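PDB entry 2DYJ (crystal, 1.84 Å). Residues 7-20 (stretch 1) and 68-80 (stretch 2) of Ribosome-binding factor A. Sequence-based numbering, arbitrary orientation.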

# COMPACT_ATOMS: atom_id res chain seq x y z
N HIS A 7 3.20 -12.31 9.21
CA HIS A 7 4.37 -12.43 8.34
C HIS A 7 4.09 -11.98 6.91
O HIS A 7 4.94 -11.38 6.25
CB HIS A 7 4.91 -13.86 8.31
CG HIS A 7 6.06 -14.04 7.38
ND1 HIS A 7 7.28 -13.43 7.58
CD2 HIS A 7 6.16 -14.70 6.20
CE1 HIS A 7 8.08 -13.70 6.57
NE2 HIS A 7 7.43 -14.47 5.71
N LEU A 8 2.89 -12.28 6.40
CA LEU A 8 2.58 -11.88 5.04
C LEU A 8 2.44 -10.35 5.00
O LEU A 8 2.85 -9.69 4.03
CB LEU A 8 1.28 -12.55 4.55
CG LEU A 8 0.88 -12.12 3.12
CD1 LEU A 8 1.91 -12.61 2.12
CD2 LEU A 8 -0.50 -12.67 2.77
N GLU A 9 1.89 -9.78 6.07
CA GLU A 9 1.70 -8.34 6.11
C GLU A 9 3.04 -7.62 6.11
O GLU A 9 3.17 -6.60 5.47
CB GLU A 9 0.86 -7.94 7.32
CG GLU A 9 -0.56 -8.47 7.24
CD GLU A 9 -1.40 -8.15 8.45
OE1 GLU A 9 -0.83 -8.04 9.55
OE2 GLU A 9 -2.63 -8.04 8.31
N ALA A 10 4.03 -8.17 6.81
CA ALA A 10 5.35 -7.55 6.82
C ALA A 10 5.97 -7.58 5.41
O ALA A 10 6.57 -6.59 4.96
CB ALA A 10 6.27 -8.28 7.81
N GLN A 11 5.82 -8.69 4.70
CA GLN A 11 6.36 -8.78 3.35
C GLN A 11 5.66 -7.78 2.41
O GLN A 11 6.31 -7.11 1.61
CB GLN A 11 6.20 -10.19 2.77
CG GLN A 11 6.93 -11.29 3.52
CD GLN A 11 6.82 -12.65 2.83
OE1 GLN A 11 7.45 -13.63 3.25
NE2 GLN A 11 6.04 -12.71 1.76
N LEU A 12 4.34 -7.71 2.51
CA LEU A 12 3.56 -6.80 1.67
C LEU A 12 3.90 -5.34 1.96
O LEU A 12 3.96 -4.52 1.05
CB LEU A 12 2.05 -7.03 1.88
CG LEU A 12 1.47 -8.33 1.31
CD1 LEU A 12 0.04 -8.58 1.83
CD2 LEU A 12 1.46 -8.25 -0.20
N LYS A 13 4.11 -5.01 3.24
CA LYS A 13 4.44 -3.65 3.64
C LYS A 13 5.78 -3.20 3.06
O LYS A 13 5.90 -2.11 2.50
CB LYS A 13 4.50 -3.55 5.16
CG LYS A 13 4.94 -2.18 5.67
CD LYS A 13 4.84 -2.12 7.19
CE LYS A 13 6.07 -1.48 7.81
NZ LYS A 13 6.21 -0.05 7.44
N ARG A 14 6.79 -4.05 3.21
CA ARG A 14 8.10 -3.69 2.69
C ARG A 14 8.03 -3.63 1.17
O ARG A 14 8.61 -2.74 0.55
CB ARG A 14 9.16 -4.69 3.16
CG ARG A 14 10.55 -4.38 2.63
CD ARG A 14 11.63 -5.26 3.27
NE ARG A 14 12.76 -4.47 3.75
CZ ARG A 14 12.78 -3.82 4.91
NH1 ARG A 14 11.73 -3.87 5.73
NH2 ARG A 14 13.83 -3.09 5.25
N ALA A 15 7.29 -4.54 0.55
CA ALA A 15 7.17 -4.56 -0.91
C ALA A 15 6.46 -3.33 -1.46
O ALA A 15 6.90 -2.72 -2.44
CB ALA A 15 6.43 -5.84 -1.36
N LEU A 16 5.35 -2.96 -0.84
CA LEU A 16 4.57 -1.82 -1.29
C LEU A 16 5.31 -0.50 -1.02
O LEU A 16 5.25 0.43 -1.83
CB LEU A 16 3.20 -1.84 -0.59
CG LEU A 16 2.04 -1.12 -1.28
CD1 LEU A 16 1.98 -1.50 -2.75
CD2 LEU A 16 0.74 -1.49 -0.57
N ALA A 17 6.01 -0.42 0.10
CA ALA A 17 6.76 0.80 0.40
C ALA A 17 7.77 1.03 -0.73
O ALA A 17 8.00 2.16 -1.14
CB ALA A 17 7.47 0.67 1.75
N GLU A 18 8.36 -0.05 -1.23
CA GLU A 18 9.33 0.07 -2.31
C GLU A 18 8.69 0.40 -3.65
O GLU A 18 9.23 1.18 -4.43
CB GLU A 18 10.15 -1.22 -2.43
CG GLU A 18 11.13 -1.40 -1.29
CD GLU A 18 11.91 -2.71 -1.36
OE1 GLU A 18 12.70 -2.98 -0.44
OE2 GLU A 18 11.72 -3.46 -2.34
N GLU A 19 7.54 -0.22 -3.93
CA GLU A 19 6.85 0.04 -5.18
C GLU A 19 6.30 1.46 -5.24
O GLU A 19 6.24 2.07 -6.30
CB GLU A 19 5.73 -0.98 -5.41
CG GLU A 19 6.23 -2.40 -5.61
CD GLU A 19 7.37 -2.48 -6.61
OE1 GLU A 19 7.30 -1.78 -7.65
OE2 GLU A 19 8.33 -3.24 -6.37
N ILE A 20 5.88 2.00 -4.10
CA ILE A 20 5.36 3.36 -4.08
C ILE A 20 6.53 4.32 -4.34
O ILE A 20 6.42 5.29 -5.10
CB ILE A 20 4.70 3.66 -2.72
CG1 ILE A 20 3.39 2.88 -2.62
CG2 ILE A 20 4.48 5.16 -2.56
CD1 ILE A 20 2.65 3.01 -1.27
N ARG A 68 -1.62 -0.61 -11.00
CA ARG A 68 -0.19 -0.76 -11.29
C ARG A 68 0.54 -1.27 -10.05
O ARG A 68 1.50 -2.03 -10.15
CB ARG A 68 0.43 0.58 -11.71
CG ARG A 68 -0.32 1.29 -12.83
CD ARG A 68 -0.07 2.80 -12.79
NE ARG A 68 -1.04 3.53 -13.60
CZ ARG A 68 -1.43 4.78 -13.38
NH1 ARG A 68 -0.92 5.47 -12.36
NH2 ARG A 68 -2.33 5.35 -14.18
N LEU A 69 0.10 -0.86 -8.87
CA LEU A 69 0.77 -1.31 -7.65
C LEU A 69 0.47 -2.77 -7.37
O LEU A 69 1.35 -3.52 -6.93
CB LEU A 69 0.36 -0.45 -6.44
CG LEU A 69 0.97 0.94 -6.38
CD1 LEU A 69 0.33 1.76 -5.23
CD2 LEU A 69 2.47 0.82 -6.17
N VAL A 70 -0.77 -3.21 -7.64
CA VAL A 70 -1.09 -4.60 -7.39
C VAL A 70 -0.31 -5.47 -8.39
O VAL A 70 0.17 -6.56 -8.05
CB VAL A 70 -2.61 -4.86 -7.48
CG1 VAL A 70 -2.91 -6.35 -7.45
CG2 VAL A 70 -3.30 -4.20 -6.26
N ALA A 71 -0.17 -4.96 -9.61
CA ALA A 71 0.58 -5.66 -10.66
C ALA A 71 2.03 -5.84 -10.20
O ALA A 71 2.64 -6.89 -10.42
CB ALA A 71 0.53 -4.86 -11.96
N ALA A 72 2.58 -4.79 -9.57
CA ALA A 72 3.95 -4.78 -9.06
C ALA A 72 4.12 -5.77 -7.93
O ALA A 72 5.16 -6.44 -7.82
CB ALA A 72 4.33 -3.36 -8.59
N LEU A 73 3.11 -5.85 -7.08
CA LEU A 73 3.17 -6.79 -5.98
C LEU A 73 3.08 -8.21 -6.53
O LEU A 73 3.75 -9.10 -6.04
CB LEU A 73 2.01 -6.57 -5.00
CG LEU A 73 2.04 -5.29 -4.17
CD1 LEU A 73 0.82 -5.26 -3.23
CD2 LEU A 73 3.32 -5.25 -3.36
N ALA A 74 2.25 -8.41 -7.55
CA ALA A 74 2.08 -9.74 -8.09
C ALA A 74 3.39 -10.30 -8.63
O ALA A 74 3.56 -11.52 -8.74
CB ALA A 74 1.02 -9.75 -9.20
N ARG A 75 4.30 -9.41 -8.98
CA ARG A 75 5.60 -9.82 -9.51
C ARG A 75 6.61 -10.21 -8.44
O ARG A 75 7.64 -10.80 -8.76
CB ARG A 75 6.18 -8.69 -10.38
CG ARG A 75 5.47 -8.53 -11.72
CD ARG A 75 6.18 -7.54 -12.63
NE ARG A 75 5.96 -6.15 -12.24
CZ ARG A 75 5.02 -5.36 -12.74
NH1 ARG A 75 4.17 -5.79 -13.68
NH2 ARG A 75 4.91 -4.11 -12.30
N ARG A 76 6.31 -9.93 -7.18
CA ARG A 76 7.25 -10.26 -6.12
C ARG A 76 6.72 -10.99 -4.90
O ARG A 76 7.51 -11.38 -4.03
CB ARG A 76 8.00 -9.01 -5.67
CG ARG A 76 7.14 -7.81 -5.33
CD ARG A 76 8.02 -6.59 -5.06
NE ARG A 76 8.81 -6.72 -3.83
CZ ARG A 76 9.59 -5.75 -3.35
NH1 ARG A 76 9.69 -4.60 -3.99
NH2 ARG A 76 10.23 -5.92 -2.20
N VAL A 77 5.41 -11.17 -4.83
CA VAL A 77 4.81 -11.88 -3.71
C VAL A 77 4.08 -13.09 -4.26
O VAL A 77 3.39 -13.00 -5.28
CB VAL A 77 3.80 -11.00 -2.92
CG1 VAL A 77 3.22 -11.80 -1.75
CG2 VAL A 77 4.50 -9.75 -2.42
N ARG A 78 4.24 -14.23 -3.60
CA ARG A 78 3.60 -15.45 -4.06
C ARG A 78 2.22 -15.61 -3.45
O ARG A 78 2.08 -15.97 -2.28
CB ARG A 78 4.48 -16.66 -3.72
CG ARG A 78 4.18 -17.89 -4.56
CD ARG A 78 4.23 -17.54 -6.05
NE ARG A 78 3.88 -18.67 -6.91
CZ ARG A 78 4.65 -19.75 -7.08
NH1 ARG A 78 5.82 -19.83 -6.46
NH2 ARG A 78 4.24 -20.73 -7.87
N MET A 79 1.20 -15.32 -4.24
CA MET A 79 -0.21 -15.43 -3.84
C MET A 79 -0.97 -15.68 -5.14
O MET A 79 -0.72 -15.02 -6.14
CB MET A 79 -0.72 -14.12 -3.22
CG MET A 79 -0.34 -13.86 -1.77
SD MET A 79 -1.17 -12.38 -1.11
CE MET A 79 -2.84 -13.03 -0.89
N ARG A 80 -1.89 -16.64 -5.13
CA ARG A 80 -2.67 -16.93 -6.31
C ARG A 80 -3.42 -15.68 -6.73
O ARG A 80 -3.42 -15.31 -7.89
CB ARG A 80 -3.61 -18.09 -6.05
CG ARG A 80 -3.01 -19.44 -6.41
CD ARG A 80 -1.67 -19.68 -5.70
NE ARG A 80 -0.81 -20.60 -6.45
CZ ARG A 80 -0.17 -20.27 -7.57
NH1 ARG A 80 -0.29 -19.05 -8.08
NH2 ARG A 80 0.59 -21.17 -8.19
O HOH W 1 7.80 -5.56 -8.15

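Stretch 1 is helical throughout, and its backbone donors and acceptors are largely satisfied within the helix. Representative bonds run from Leu-12 N to Leu-8 O (2.9 Å) and from Ile-20 N to Leu-16 O (2.8 Å). Stretch 2 enters as a helix that begins earlier in the chain and continues as loop. The two helix axes come within 10.0 Å and their directions differ by 125°, an oblique crossing nearer antiparallel than parallel. Glu-19 lies across from Leu-69, Ala-15 from Leu-73 and Leu-12 from Val-77.

The backbone of stretch 2 stays bonded as it leaves the helix. Leu-73 O accepts from both Arg-76 N and Val-77 N, each at 2.9 Å. Arg-75 N has two weak bonds, to Ala-71 O and Ala-72 O, both 3.3 Å. No direct backbone-to-backbone hydrogen bond joins the two stretches. Side chains and one water make the polar links.

Arg-76 is the donor at the center of these links. Its NH1 and NH2 each donate to Glu-18 OE2 at 2.9 Å, so one carboxylate oxygen accepts from both nitrogens. NH1 also donates to Glu-19 OE2 at 3.1 Å. These bonds form salt bridges to both glutamates, pairing one positive charge with two negative ones. The two acceptors lie at the edge of the guanidinium, near its plane, where its N-H groups point. Ala-15 CB lies over one face, 3.5 Å from Arg-76 NE, and packs against it there.

Water 1 adds a second link at Glu-19. It donates to Ala-72 O at 2.8 Å and, weakly, to Glu-19 OE2 at 3.0 Å. Glu-19 OE2 therefore accepts from both Arg-76 and the water. The other oxygen, Glu-19 OE1, packs 3.5 Å from Ala-72 CB.

The rest of the contact is mainly apolar. Leu-69 CD1 is 4.2 Å from Ile-20 CG1, while Leu-69 CD2 is 4.2 Å from Leu-16 CD1 and 3.8 Å from Glu-19 CB. Leu-73 CD2 reaches Ala-15 CB at 3.7 Å, and its CD1 meets Leu-16 CD1 at 4.0 Å. The small side chain of Ala-15 points toward stretch 2, and the CA atoms of Ala-15 and Leu-73 are 6.8 Å apart. Beyond the helix, Val-77 CG2 packs 4.1 Å from Leu-12 CD2, and Val-77 CG1 lies 4.2 Å from Leu-8 CD1. Leu-8 CD2 touches Met-79 SD at 3.9 Å. These contacts are between carbon or sulfur atoms in van der Waals packing, with no hydrogen bonds to satisfy.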